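Local structure of 11R-lipoxygenase (Gersemia fruticosa, 3VF1) at residues 28-33 / 98-103; 139-144 / 413-418; 181-186 / 431-436; 227-232 / 249-254. The protein appears to be an iron-dependent dioxygenase, a calcium-dependent lipoxygenase that probably adds molecular oxygen to polyunsaturated fatty acids. All coordinates share one frame; numbering follows the deposited sequence.

Contact 1 of 4, residues 28-33 / 98-103; sequences TGDLRG and DWYIAK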
loop_
_atom_site.group_PDB
_atom_site.type_symbol
_atom_site.label_atom_id
_atom_site.label_comp_id
_atom_site.label_asym_id
_atom_site.label_seq_id
_atom_site.Cartn_x
_atom_site.Cartn_y
_atom_site.Cartn_z
ATOM N N THR A 28 -19.545 -1.230 -21.938
ATOM C CA THR A 28 -19.802 -1.549 -20.539
ATOM C C THR A 28 -18.524 -2.038 -19.869
ATOM O O THR A 28 -17.753 -2.795 -20.459
ATOM C CB THR A 28 -20.887 -2.631 -20.404
ATOM O OG1 THR A 28 -22.074 -2.213 -21.090
ATOM C CG2 THR A 28 -21.213 -2.888 -18.937
ATOM N N GLY A 29 -18.298 -1.597 -18.636
ATOM C CA GLY A 29 -17.124 -2.007 -17.888
ATOM C C GLY A 29 -17.223 -3.448 -17.429
ATOM O O GLY A 29 -18.171 -4.153 -17.777
ATOM N N ASP A 30 -16.247 -3.887 -16.641
ATOM C CA ASP A 30 -16.190 -5.278 -16.202
ATOM C C ASP A 30 -17.005 -5.522 -14.933
ATOM O O ASP A 30 -17.201 -6.668 -14.528
ATOM C CB ASP A 30 -14.737 -5.719 -15.992
ATOM C CG ASP A 30 -14.001 -4.852 -14.986
ATOM O OD1 ASP A 30 -14.664 -4.230 -14.130
ATOM O OD2 ASP A 30 -12.753 -4.797 -15.050
ATOM N N LEU A 31 -17.479 -4.450 -14.307
ATOM C CA LEU A 31 -18.330 -4.578 -13.131
ATOM C C LEU A 31 -19.788 -4.700 -13.555
ATOM O O LEU A 31 -20.162 -4.288 -14.653
ATOM C CB LEU A 31 -18.151 -3.383 -12.195
ATOM C CG LEU A 31 -16.725 -3.141 -11.695
ATOM C CD1 LEU A 31 -16.702 -1.994 -10.698
ATOM C CD2 LEU A 31 -16.140 -4.403 -11.078
ATOM N N ARG A 32 -20.606 -5.270 -12.677
ATOM C CA ARG A 32 -21.998 -5.555 -12.996
ATOM C C ARG A 32 -22.856 -5.512 -11.738
ATOM O O ARG A 32 -22.728 -6.363 -10.859
ATOM C CB ARG A 32 -22.104 -6.930 -13.657
ATOM C CG ARG A 32 -23.515 -7.484 -13.767
ATOM C CD ARG A 32 -24.317 -6.800 -14.859
ATOM N NE ARG A 32 -25.607 -7.457 -15.060
ATOM C CZ ARG A 32 -26.717 -7.173 -14.384
ATOM N NH1 ARG A 32 -26.720 -6.225 -13.455
ATOM N NH2 ARG A 32 -27.835 -7.838 -14.643
ATOM N N GLY A 33 -23.733 -4.517 -11.658
ATOM C CA GLY A 33 -24.628 -4.383 -10.526
ATOM C C GLY A 33 -25.780 -5.363 -10.626
ATOM O O GLY A 33 -25.813 -6.202 -11.527
ATOM N N ASP A 98 -27.853 -0.157 -11.940
ATOM C CA ASP A 98 -26.781 0.811 -12.118
ATOM C C ASP A 98 -25.832 0.335 -13.210
ATOM O O ASP A 98 -25.273 -0.758 -13.130
ATOM C CB ASP A 98 -26.019 1.024 -10.811
ATOM C CG ASP A 98 -26.833 1.775 -9.777
ATOM O OD1 ASP A 98 -27.708 2.575 -10.172
ATOM O OD2 ASP A 98 -26.597 1.567 -8.568
ATOM N N TRP A 99 -25.664 1.163 -14.235
ATOM C CA TRP A 99 -24.806 0.827 -15.363
ATOM C C TRP A 99 -23.376 1.283 -15.105
ATOM O O TRP A 99 -23.118 2.476 -14.944
ATOM C CB TRP A 99 -25.338 1.491 -16.635
ATOM C CG TRP A 99 -24.825 0.879 -17.905
ATOM C CD1 TRP A 99 -23.862 -0.081 -18.026
ATOM C CD2 TRP A 99 -25.258 1.185 -19.238
ATOM N NE1 TRP A 99 -23.667 -0.391 -19.352
ATOM C CE2 TRP A 99 -24.511 0.372 -20.115
ATOM C CE3 TRP A 99 -26.202 2.066 -19.773
ATOM C CZ2 TRP A 99 -24.680 0.415 -21.497
ATOM C CZ3 TRP A 99 -26.367 2.107 -21.146
ATOM C CH2 TRP A 99 -25.609 1.287 -21.993
ATOM N N TYR A 100 -22.451 0.331 -15.059
ATOM C CA TYR A 100 -21.035 0.657 -14.933
ATOM C C TYR A 100 -20.419 0.749 -16.322
ATOM O O TYR A 100 -20.237 -0.263 -17.002
ATOM C CB TYR A 100 -20.300 -0.389 -14.094
ATOM C CG TYR A 100 -18.833 -0.081 -13.915
ATOM C CD1 TYR A 100 -18.408 0.836 -12.964
ATOM C CD2 TYR A 100 -17.875 -0.701 -14.702
ATOM C CE1 TYR A 100 -17.067 1.126 -12.801
ATOM C CE2 TYR A 100 -16.531 -0.419 -14.547
ATOM C CZ TYR A 100 -16.133 0.495 -13.594
ATOM O OH TYR A 100 -14.796 0.780 -13.436
ATOM N N ILE A 101 -20.098 1.970 -16.736
ATOM C CA ILE A 101 -19.643 2.227 -18.097
ATOM C C ILE A 101 -18.137 2.463 -18.159
ATOM O O ILE A 101 -17.598 3.302 -17.436
ATOM C CB ILE A 101 -20.368 3.448 -18.691
ATOM C CG1 ILE A 101 -21.877 3.192 -18.735
ATOM C CG2 ILE A 101 -19.838 3.758 -20.085
ATOM C CD1 ILE A 101 -22.696 4.394 -19.147
ATOM N N ALA A 102 -17.465 1.716 -19.029
ATOM C CA ALA A 102 -16.036 1.890 -19.247
ATOM C C ALA A 102 -15.780 3.227 -19.930
ATOM O O ALA A 102 -15.121 4.105 -19.371
ATOM C CB ALA A 102 -15.484 0.750 -20.087
ATOM N N LYS A 103 -16.308 3.379 -21.142
ATOM C CA LYS A 103 -16.187 4.632 -21.877
ATOM C C LYS A 103 -17.259 4.750 -22.954
ATOM O O LYS A 103 -17.891 3.763 -23.328
ATOM C CB LYS A 103 -14.800 4.750 -22.511
ATOM C CG LYS A 103 -14.472 3.652 -23.508
ATOM C CD LYS A 103 -13.018 3.728 -23.948
ATOM C CE LYS A 103 -12.651 2.582 -24.877
ATOM N NZ LYS A 103 -11.208 2.605 -25.243
#
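Trp99 and Thr28 meet through a bond lying in the plane of the indole: Trp99 NE1 donates to Thr28 OG1 at 3.0 Å, with an N-H...O angle of 157°. The threonine torsion sets this up, holding OG1 beside its own backbone N and anti to the carbonyl carbon (chi1 -55°). Its methyl, Thr28 CG2, then falls 3.4 Å from Tyr100 O. Ile101 CG1 lies over one face of the Trp99 indole, 3.8 Å above its plane. Tyr100, unlike Trp99, has its CB directed toward the loop, and carries CG anti to the backbone N (chi1 -179°). Leu31 covers one face, its CD1 forming a CH-pi contact 3.9 Å from the Tyr100 ring centroid, while Leu31 CB reaches Tyr100 CD2 at 3.7 Å. Gly29 lies at the ring's edge, its CA 3.5 Å from Tyr100 CD2, and Gly29 N donates to Tyr100 O at 2.9 Å. These links gather round the antiparallel non-hydrogen-bonded pair Thr28-Ile101, where strand 20-28 meets strand 100-109 in the PLAT beta-sandwich. An alanine at Trp99 would probably leave Thr28 OG1 without this N-H donor and open a gap beside Ile101 CG1. The loop thus departs from the sheet fastened by two directional bonds and a leucine-tyrosine CH-pi contact, and it runs on to Gly33, which with Asp98 is a predicted ligand of the same calcium ion.

Contact 2 of 4, residues 139-144 / 413-418; sequences ILPNSK and SVHPVW
Leu140 crosses Pro416 at about a right angle and lies askew to His415, and a single methyl serves both: Leu140 CD2 is 3.6 Å from Pro416 CG and 3.7 Å from His415 CE1. Against the imidazole this is an off-centre CH-pi contact, CD2 standing 30° off the ring normal. His415 carries CG anti to its backbone N (chi1 -162°), and the ring edge is used by its own chain: ND1 accepts from Val417 N at 3.1 Å, while NE2 is hydrogen-bonded to Asp524, which leaves the ring little freedom to turn. His415 is therefore the N-cap of helix 416-425, and the facing loop folds into a type I beta turn from Leu140 to Ser143. This joins the chain that follows strand 130-134 of the PLAT sandwich to the start of a helix in the lipoxygenase family region. Beside it, Val414 directs CG2 to Ile139 CB at 4.0 Å. The backbones meet here too, Ile139 N donating to Val414 O at 2.9 Å in a fairly straight bond (164°), and Ile139 O accepts from Arg154 of helix 148-164.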
loop_
_atom_site.group_PDB
_atom_site.type_symbol
_atom_site.label_atom_id
_atom_site.label_comp_id
_atom_site.label_asym_id
_atom_site.label_seq_id
_atom_site.Cartn_x
_atom_site.Cartn_y
_atom_site.Cartn_z
ATOM N N ILE A 139 -7.204 19.008 -19.137
ATOM C CA ILE A 139 -7.198 20.465 -19.216
ATOM C C ILE A 139 -7.018 21.114 -17.847
ATOM O O ILE A 139 -7.821 20.902 -16.938
ATOM C CB ILE A 139 -8.513 20.982 -19.830
ATOM C CG1 ILE A 139 -8.732 20.367 -21.213
ATOM C CG2 ILE A 139 -8.502 22.502 -19.917
ATOM C CD1 ILE A 139 -10.106 20.625 -21.785
ATOM N N LEU A 140 -5.962 21.909 -17.710
ATOM C CA LEU A 140 -5.732 22.677 -16.492
ATOM C C LEU A 140 -6.731 23.824 -16.404
ATOM O O LEU A 140 -7.199 24.321 -17.427
ATOM C CB LEU A 140 -4.306 23.230 -16.482
ATOM C CG LEU A 140 -3.188 22.189 -16.468
ATOM C CD1 LEU A 140 -1.838 22.841 -16.721
ATOM C CD2 LEU A 140 -3.185 21.448 -15.143
ATOM N N PRO A 141 -7.061 24.255 -15.177
ATOM C CA PRO A 141 -8.005 25.366 -15.011
ATOM C C PRO A 141 -7.444 26.674 -15.558
ATOM O O PRO A 141 -8.194 27.503 -16.070
ATOM C CB PRO A 141 -8.186 25.448 -13.493
ATOM C CG PRO A 141 -6.944 24.858 -12.929
ATOM C CD PRO A 141 -6.532 23.782 -13.886
ATOM N N ASN A 142 -6.130 26.846 -15.450
ATOM C CA ASN A 142 -5.469 28.042 -15.962
ATOM C C ASN A 142 -4.980 27.856 -17.397
ATOM O O ASN A 142 -4.069 28.550 -17.845
ATOM C CB ASN A 142 -4.294 28.428 -15.060
ATOM C CG ASN A 142 -3.262 27.323 -14.941
ATOM O OD1 ASN A 142 -3.590 26.140 -15.023
ATOM N ND2 ASN A 142 -2.007 27.704 -14.745
ATOM N N SER A 143 -5.588 26.916 -18.113
ATOM C CA SER A 143 -5.211 26.652 -19.496
ATOM C C SER A 143 -5.948 27.594 -20.440
ATOM O O SER A 143 -6.720 28.445 -20.003
ATOM C CB SER A 143 -5.529 25.201 -19.863
ATOM O OG SER A 143 -5.262 24.948 -21.230
ATOM N N LYS A 144 -5.712 27.423 -21.737
ATOM C CA LYS A 144 -6.429 28.170 -22.769
ATOM C C LYS A 144 -7.616 27.361 -23.293
ATOM O O LYS A 144 -8.552 27.917 -23.869
ATOM C CB LYS A 144 -5.497 28.544 -23.932
ATOM C CG LYS A 144 -4.453 27.491 -24.276
ATOM C CD LYS A 144 -3.161 27.715 -23.493
ATOM C CE LYS A 144 -2.179 26.569 -23.676
ATOM N NZ LYS A 144 -2.596 25.325 -22.964
ATOM N N SER A 413 -12.267 15.595 -12.732
ATOM C CA SER A 413 -11.772 14.452 -13.493
ATOM C C SER A 413 -11.121 14.841 -14.824
ATOM O O SER A 413 -10.601 13.980 -15.535
ATOM C CB SER A 413 -12.906 13.451 -13.741
ATOM O OG SER A 413 -14.012 14.078 -14.364
ATOM N N VAL A 414 -11.154 16.127 -15.162
ATOM C CA VAL A 414 -10.526 16.609 -16.391
ATOM C C VAL A 414 -9.081 17.044 -16.135
ATOM O O VAL A 414 -8.322 17.298 -17.068
ATOM C CB VAL A 414 -11.324 17.785 -17.006
ATOM C CG1 VAL A 414 -11.169 19.046 -16.163
ATOM C CG2 VAL A 414 -10.886 18.040 -18.443
ATOM N N HIS A 415 -8.707 17.118 -14.862
ATOM C CA HIS A 415 -7.362 17.528 -14.471
ATOM C C HIS A 415 -6.365 16.387 -14.699
ATOM O O HIS A 415 -6.648 15.237 -14.364
ATOM C CB HIS A 415 -7.366 17.934 -12.997
ATOM C CG HIS A 415 -6.180 18.752 -12.588
ATOM N ND1 HIS A 415 -4.883 18.311 -12.734
ATOM C CD2 HIS A 415 -6.097 19.979 -12.022
ATOM C CE1 HIS A 415 -4.052 19.233 -12.285
ATOM N NE2 HIS A 415 -4.762 20.255 -11.846
ATOM N N PRO A 416 -5.192 16.702 -15.275
ATOM C CA PRO A 416 -4.191 15.674 -15.598
ATOM C C PRO A 416 -3.673 14.901 -14.383
ATOM O O PRO A 416 -3.407 13.708 -14.492
ATOM C CB PRO A 416 -3.055 16.478 -16.245
ATOM C CG PRO A 416 -3.270 17.886 -15.806
ATOM C CD PRO A 416 -4.751 18.041 -15.696
ATOM N N VAL A 417 -3.526 15.579 -13.248
ATOM C CA VAL A 417 -3.056 14.937 -12.024
ATOM C C VAL A 417 -4.085 13.946 -11.485
ATOM O O VAL A 417 -3.722 12.894 -10.962
ATOM C CB VAL A 417 -2.726 15.977 -10.936
ATOM C CG1 VAL A 417 -2.467 15.296 -9.599
ATOM C CG2 VAL A 417 -1.529 16.812 -11.355
ATOM N N TRP A 418 -5.365 14.282 -11.612
ATOM C CA TRP A 418 -6.425 13.358 -11.225
ATOM C C TRP A 418 -6.313 12.069 -12.028
ATOM O O TRP A 418 -6.456 10.972 -11.488
ATOM C CB TRP A 418 -7.805 13.978 -11.447
ATOM C CG TRP A 418 -8.896 12.952 -11.483
ATOM C CD1 TRP A 418 -9.313 12.241 -12.571
ATOM C CD2 TRP A 418 -9.698 12.509 -10.384
ATOM N NE1 TRP A 418 -10.330 11.387 -12.219
ATOM C CE2 TRP A 418 -10.585 11.531 -10.881
ATOM C CE3 TRP A 418 -9.756 12.844 -9.028
ATOM C CZ2 TRP A 418 -11.518 10.890 -10.070
ATOM C CZ3 TRP A 418 -10.683 12.204 -8.226
ATOM C CH2 TRP A 418 -11.552 11.239 -8.750
#

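Contact 3 of 4, residues 181-186 / 431-436; sequences VDAEEP and INTLGR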
loop_
_atom_site.group_PDB
_atom_site.type_symbol
_atom_site.label_atom_id
_atom_site.label_comp_id
_atom_site.label_asym_id
_atom_site.label_seq_id
_atom_site.Cartn_x
_atom_site.Cartn_y
_atom_site.Cartn_z
ATOM N N VAL A 181 -11.149 9.347 5.204
ATOM C CA VAL A 181 -12.480 9.604 4.671
ATOM C C VAL A 181 -13.539 9.321 5.728
ATOM O O VAL A 181 -13.351 8.465 6.593
ATOM C CB VAL A 181 -12.777 8.732 3.434
ATOM C CG1 VAL A 181 -12.978 7.276 3.837
ATOM C CG2 VAL A 181 -14.002 9.255 2.700
ATOM N N ASP A 182 -14.650 10.048 5.657
ATOM C CA ASP A 182 -15.765 9.832 6.567
ATOM C C ASP A 182 -16.671 8.734 6.022
ATOM O O ASP A 182 -17.394 8.939 5.048
ATOM C CB ASP A 182 -16.564 11.123 6.749
ATOM C CG ASP A 182 -17.721 10.963 7.719
ATOM O OD1 ASP A 182 -18.040 9.811 8.083
ATOM O OD2 ASP A 182 -18.315 11.988 8.114
ATOM N N ALA A 183 -16.621 7.568 6.657
ATOM C CA ALA A 183 -17.454 6.440 6.262
ATOM C C ALA A 183 -17.541 5.441 7.408
ATOM O O ALA A 183 -16.528 5.071 7.997
ATOM C CB ALA A 183 -16.889 5.775 5.021
ATOM N N GLU A 184 -18.757 5.008 7.722
ATOM C CA GLU A 184 -18.973 4.089 8.833
ATOM C C GLU A 184 -18.605 2.664 8.435
ATOM O O GLU A 184 -18.076 1.899 9.242
ATOM C CB GLU A 184 -20.429 4.144 9.295
ATOM C CG GLU A 184 -20.710 3.320 10.541
ATOM C CD GLU A 184 -22.106 3.547 11.090
ATOM O OE1 GLU A 184 -22.780 4.496 10.633
ATOM O OE2 GLU A 184 -22.529 2.778 11.979
ATOM N N GLU A 185 -18.888 2.319 7.184
ATOM C CA GLU A 185 -18.571 0.997 6.658
ATOM C C GLU A 185 -18.233 1.089 5.174
ATOM O O GLU A 185 -18.492 2.109 4.540
ATOM C CB GLU A 185 -19.751 0.043 6.857
ATOM C CG GLU A 185 -20.253 -0.049 8.293
ATOM C CD GLU A 185 -21.334 -1.102 8.458
ATOM O OE1 GLU A 185 -21.464 -1.963 7.560
ATOM O OE2 GLU A 185 -22.052 -1.068 9.479
ATOM N N PRO A 186 -17.653 0.019 4.612
ATOM C CA PRO A 186 -17.348 0.025 3.178
ATOM C C PRO A 186 -18.581 0.313 2.325
ATOM O O PRO A 186 -18.462 0.929 1.268
ATOM C CB PRO A 186 -16.840 -1.397 2.923
ATOM C CG PRO A 186 -16.305 -1.846 4.234
ATOM C CD PRO A 186 -17.185 -1.214 5.270
ATOM N N ILE A 431 -10.584 -0.288 1.532
ATOM C CA ILE A 431 -9.840 -1.202 2.396
ATOM C C ILE A 431 -9.543 -0.596 3.768
ATOM O O ILE A 431 -9.558 -1.301 4.776
ATOM C CB ILE A 431 -8.512 -1.663 1.748
ATOM C CG1 ILE A 431 -7.861 -2.765 2.588
ATOM C CG2 ILE A 431 -7.546 -0.495 1.593
ATOM C CD1 ILE A 431 -8.741 -3.980 2.806
ATOM N N ASN A 432 -9.273 0.705 3.808
ATOM C CA ASN A 432 -8.973 1.377 5.069
ATOM C C ASN A 432 -10.203 1.510 5.959
ATOM O O ASN A 432 -10.098 1.472 7.183
ATOM C CB ASN A 432 -8.366 2.757 4.818
ATOM C CG ASN A 432 -6.899 2.687 4.456
ATOM O OD1 ASN A 432 -6.368 1.616 4.163
ATOM N ND2 ASN A 432 -6.235 3.834 4.477
ATOM N N THR A 433 -11.368 1.676 5.343
ATOM C CA THR A 433 -12.613 1.747 6.094
ATOM C C THR A 433 -12.874 0.401 6.752
ATOM O O THR A 433 -13.307 0.334 7.901
ATOM C CB THR A 433 -13.805 2.114 5.194
ATOM O OG1 THR A 433 -13.600 3.413 4.621
ATOM C CG2 THR A 433 -15.097 2.123 5.999
ATOM N N LEU A 434 -12.605 -0.672 6.013
ATOM C CA LEU A 434 -12.716 -2.019 6.551
ATOM C C LEU A 434 -11.674 -2.222 7.645
ATOM O O LEU A 434 -11.967 -2.788 8.700
ATOM C CB LEU A 434 -12.515 -3.055 5.443
ATOM C CG LEU A 434 -12.650 -4.521 5.860
ATOM C CD1 LEU A 434 -14.095 -4.850 6.202
ATOM C CD2 LEU A 434 -12.129 -5.439 4.769
ATOM N N GLY A 435 -10.457 -1.754 7.387
ATOM C CA GLY A 435 -9.372 -1.868 8.344
ATOM C C GLY A 435 -9.706 -1.208 9.669
ATOM O O GLY A 435 -9.400 -1.739 10.737
ATOM N N ARG A 436 -10.344 -0.045 9.601
ATOM C CA ARG A 436 -10.707 0.691 10.805
ATOM C C ARG A 436 -11.727 -0.061 11.659
ATOM O O ARG A 436 -11.957 0.296 12.814
ATOM C CB ARG A 436 -11.245 2.078 10.444
ATOM C CG ARG A 436 -10.162 3.132 10.281
ATOM C CD ARG A 436 -10.750 4.512 10.027
ATOM N NE ARG A 436 -11.220 4.667 8.653
ATOM C CZ ARG A 436 -10.447 5.018 7.627
ATOM N NH1 ARG A 436 -9.152 5.250 7.804
ATOM N NH2 ARG A 436 -10.971 5.134 6.415
HETATM O O HOH W 1 -13.628 5.527 7.206
#
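Thr433, with chi1 at -62°, holds CG2 anti to its backbone N and directs this methyl at the loop 181-186, where it lies 3.4 Å from Glu185 C and 3.6 Å from Pro186 N. Arg436, one helical turn on, bends at chi3 (-77°), and one face of its guanidinium settles over Asn432 O. Both residues belong to helix 428-438 of the alpha-helical lipoxygenase domain, and the loop lies across its side. The Val181 side chain crosses that of Arg436 at about a right angle, with Val181 CG1 3.9 Å from Arg436 NH2. That nitrogen also bridges to Glu401 of helix 369-410 and donates to a water at 2.8 Å. The water faces Val181 O and Ala183 O, each at 3.0 Å, and more weakly Thr433 OG1, more acceptors than its two protons can serve at once. Thr433 OG1 itself is hydrogen-bonded to Met429 O within the helix. An alanine at Thr433 would probably open a gap against Glu185 and Pro186 and leave Met429 O without the hydroxyl's bond. Beyond the threonine, the loop makes its last apolar touch, Pro186 CG meeting Leu434 CB at 4.2 Å.

Contact 4 of 4, residues 227-232 / 249-254; sequences DCLEDF and EYWRDD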
loop_
_atom_site.group_PDB
_atom_site.type_symbol
_atom_site.label_atom_id
_atom_site.label_comp_id
_atom_site.label_asym_id
_atom_site.label_seq_id
_atom_site.Cartn_x
_atom_site.Cartn_y
_atom_site.Cartn_z
ATOM N N ASP A 227 4.309 -29.185 19.524
ATOM C CA ASP A 227 5.240 -30.151 20.094
ATOM C C ASP A 227 6.684 -29.751 19.807
ATOM O O ASP A 227 7.542 -29.824 20.686
ATOM C CB ASP A 227 4.963 -31.552 19.547
ATOM C CG ASP A 227 3.579 -32.054 19.912
ATOM O OD1 ASP A 227 3.144 -31.822 21.060
ATOM O OD2 ASP A 227 2.926 -32.676 19.048
ATOM N N CYS A 228 6.947 -29.326 18.575
ATOM C CA CYS A 228 8.282 -28.885 18.193
ATOM C C CYS A 228 8.227 -27.845 17.076
ATOM O O CYS A 228 7.181 -27.624 16.466
ATOM C CB CYS A 228 9.139 -30.078 17.765
ATOM S SG CYS A 228 8.579 -30.902 16.264
ATOM N N LEU A 229 9.370 -27.219 16.814
ATOM C CA LEU A 229 9.463 -26.121 15.859
ATOM C C LEU A 229 9.082 -26.546 14.445
ATOM O O LEU A 229 8.557 -25.745 13.669
ATOM C CB LEU A 229 10.884 -25.556 15.863
ATOM C CG LEU A 229 11.305 -24.884 17.173
ATOM C CD1 LEU A 229 12.817 -24.743 17.258
ATOM C CD2 LEU A 229 10.637 -23.526 17.306
ATOM N N GLU A 230 9.345 -27.804 14.110
ATOM C CA GLU A 230 9.105 -28.296 12.759
ATOM C C GLU A 230 7.620 -28.498 12.470
ATOM O O GLU A 230 7.222 -28.608 11.311
ATOM C CB GLU A 230 9.860 -29.605 12.528
ATOM C CG GLU A 230 11.361 -29.492 12.733
ATOM C CD GLU A 230 11.972 -28.358 11.934
ATOM O OE1 GLU A 230 12.386 -28.596 10.779
ATOM O OE2 GLU A 230 12.038 -27.226 12.459
ATOM N N ASP A 231 6.804 -28.544 13.519
ATOM C CA ASP A 231 5.374 -28.787 13.356
ATOM C C ASP A 231 4.629 -27.576 12.796
ATOM O O ASP A 231 3.483 -27.697 12.361
ATOM C CB ASP A 231 4.746 -29.216 14.683
ATOM C CG ASP A 231 5.055 -30.661 15.035
ATOM O OD1 ASP A 231 5.418 -31.437 14.126
ATOM O OD2 ASP A 231 4.927 -31.023 16.223
ATOM N N PHE A 232 5.271 -26.413 12.809
ATOM C CA PHE A 232 4.672 -25.222 12.220
ATOM C C PHE A 232 4.447 -25.404 10.720
ATOM O O PHE A 232 3.624 -24.713 10.120
ATOM C CB PHE A 232 5.541 -23.989 12.479
ATOM C CG PHE A 232 5.335 -23.378 13.837
ATOM C CD1 PHE A 232 4.181 -22.666 14.121
ATOM C CD2 PHE A 232 6.296 -23.508 14.825
ATOM C CE1 PHE A 232 3.986 -22.102 15.368
ATOM C CE2 PHE A 232 6.107 -22.942 16.073
ATOM C CZ PHE A 232 4.950 -22.240 16.345
ATOM N N GLU A 249 13.237 -23.795 5.694
ATOM C CA GLU A 249 14.456 -24.552 5.440
ATOM C C GLU A 249 15.720 -23.814 5.884
ATOM O O GLU A 249 16.791 -24.417 5.963
ATOM C CB GLU A 249 14.555 -24.865 3.946
ATOM C CG GLU A 249 13.287 -25.460 3.353
ATOM C CD GLU A 249 13.243 -25.355 1.837
ATOM O OE1 GLU A 249 13.707 -24.327 1.296
ATOM O OE2 GLU A 249 12.745 -26.301 1.187
ATOM N N TYR A 250 15.602 -22.519 6.171
ATOM C CA TYR A 250 16.779 -21.693 6.439
ATOM C C TYR A 250 16.712 -20.873 7.732
ATOM O O TYR A 250 17.724 -20.321 8.163
ATOM C CB TYR A 250 17.000 -20.720 5.277
ATOM C CG TYR A 250 17.446 -21.361 3.980
ATOM C CD1 TYR A 250 18.787 -21.618 3.737
ATOM C CD2 TYR A 250 16.527 -21.685 2.991
ATOM C CE1 TYR A 250 19.202 -22.192 2.551
ATOM C CE2 TYR A 250 16.932 -22.262 1.801
ATOM C CZ TYR A 250 18.271 -22.514 1.587
ATOM O OH TYR A 250 18.683 -23.084 0.403
ATOM N N TRP A 251 15.537 -20.792 8.349
ATOM C CA TRP A 251 15.295 -19.809 9.408
ATOM C C TRP A 251 16.320 -19.837 10.549
ATOM O O TRP A 251 16.560 -18.814 11.190
ATOM C CB TRP A 251 13.883 -19.969 9.978
ATOM C CG TRP A 251 13.727 -21.135 10.898
ATOM C CD1 TRP A 251 13.526 -22.440 10.547
ATOM C CD2 TRP A 251 13.752 -21.104 12.329
ATOM N NE1 TRP A 251 13.424 -23.222 11.672
ATOM C CE2 TRP A 251 13.561 -22.425 12.779
ATOM C CE3 TRP A 251 13.918 -20.086 13.273
ATOM C CZ2 TRP A 251 13.533 -22.756 14.132
ATOM C CZ3 TRP A 251 13.889 -20.416 14.616
ATOM C CH2 TRP A 251 13.697 -21.738 15.033
ATOM N N ARG A 252 16.922 -20.995 10.807
ATOM C CA ARG A 252 17.879 -21.122 11.906
ATOM C C ARG A 252 19.235 -20.503 11.566
ATOM O O ARG A 252 20.016 -20.180 12.458
ATOM C CB ARG A 252 18.079 -22.593 12.278
ATOM C CG ARG A 252 16.830 -23.300 12.787
ATOM C CD ARG A 252 17.016 -24.810 12.748
ATOM N NE ARG A 252 15.819 -25.545 13.155
ATOM C CZ ARG A 252 15.602 -26.043 14.372
ATOM N NH1 ARG A 252 16.497 -25.897 15.342
ATOM N NH2 ARG A 252 14.476 -26.696 14.620
ATOM N N ASP A 253 19.511 -20.341 10.276
ATOM C CA ASP A 253 20.813 -19.867 9.818
ATOM C C ASP A 253 20.999 -18.373 10.090
ATOM O O ASP A 253 20.169 -17.553 9.697
ATOM C CB ASP A 253 20.968 -20.147 8.322
ATOM C CG ASP A 253 22.403 -20.025 7.845
ATOM O OD1 ASP A 253 23.200 -19.324 8.506
ATOM O OD2 ASP A 253 22.735 -20.630 6.804
ATOM N N ASP A 254 22.095 -18.025 10.761
ATOM C CA ASP A 254 22.399 -16.628 11.066
ATOM C C ASP A 254 22.474 -15.767 9.808
ATOM O O ASP A 254 22.134 -14.584 9.839
ATOM C CB ASP A 254 23.716 -16.518 11.839
ATOM C CG ASP A 254 23.552 -16.799 13.324
ATOM O OD1 ASP A 254 22.398 -16.912 13.792
ATOM O OD2 ASP A 254 24.580 -16.894 14.028
#
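Leu229 and Arg252 keep their backbones well apart, CA to CA 10.6 Å, where a 3-10 segment at 229-232 faces a type I beta turn running from Tyr250 to Asp253, so the gap is bridged by side chains. Arg252 reaches across with its chain extended from CG to NE, while Glu230 bends back at chi2 (-52°). Their charged groups form a salt bridge in which Arg252 NH2 donates to Glu230 OE2 at 3.3 Å, a weak bond though nearly straight (172°), with OE2 at the guanidinium edge. The carboxylate and guanidinium planes stand 61° apart, and one oxygen does the work. Leu229 supplies the apolar part: its CD1 meets the rim of Trp251 in the ring plane, 3.8 Å from CZ2, and is 3.7 Å from Arg252 NH2. Trp251 CZ2 in turn lies 3.7 Å above the guanidinium plane, toward its rim. Leu229 is backed by Ile612 and Met613 of helix 609-615, and Trp251 by Phe588; Asp253 goes on to N-cap helix 254-263. The chemistry divides accordingly: the leucine-tryptophan touch is buried, whereas the long ion pair sits at the surface, where both residues also touch a crystal neighbour, and probably contributes only modestly.

Overall arrangement
Contact 1 lies within the PLAT sandwich, whereas contacts 2 and 3 each tie a loop, 139-144 or 181-186, to one of two consecutive helices, 416-425 and 428-438. Contact 3 is about 12 Å from both contact 1 and contact 2, nearest atoms, without touching either. It is also near the catalytic metal: the Leu434 side chain is about 11 Å from the iron, which is held by His392, His397, His575, Asn579 and Ile698, and about 7 Å from that of Ile698. Contact 4, nested in the loops that contacts 2 and 3 close, lies far off, its centre 38 Å from that of contact 3 and 56 Å from that of contact 2.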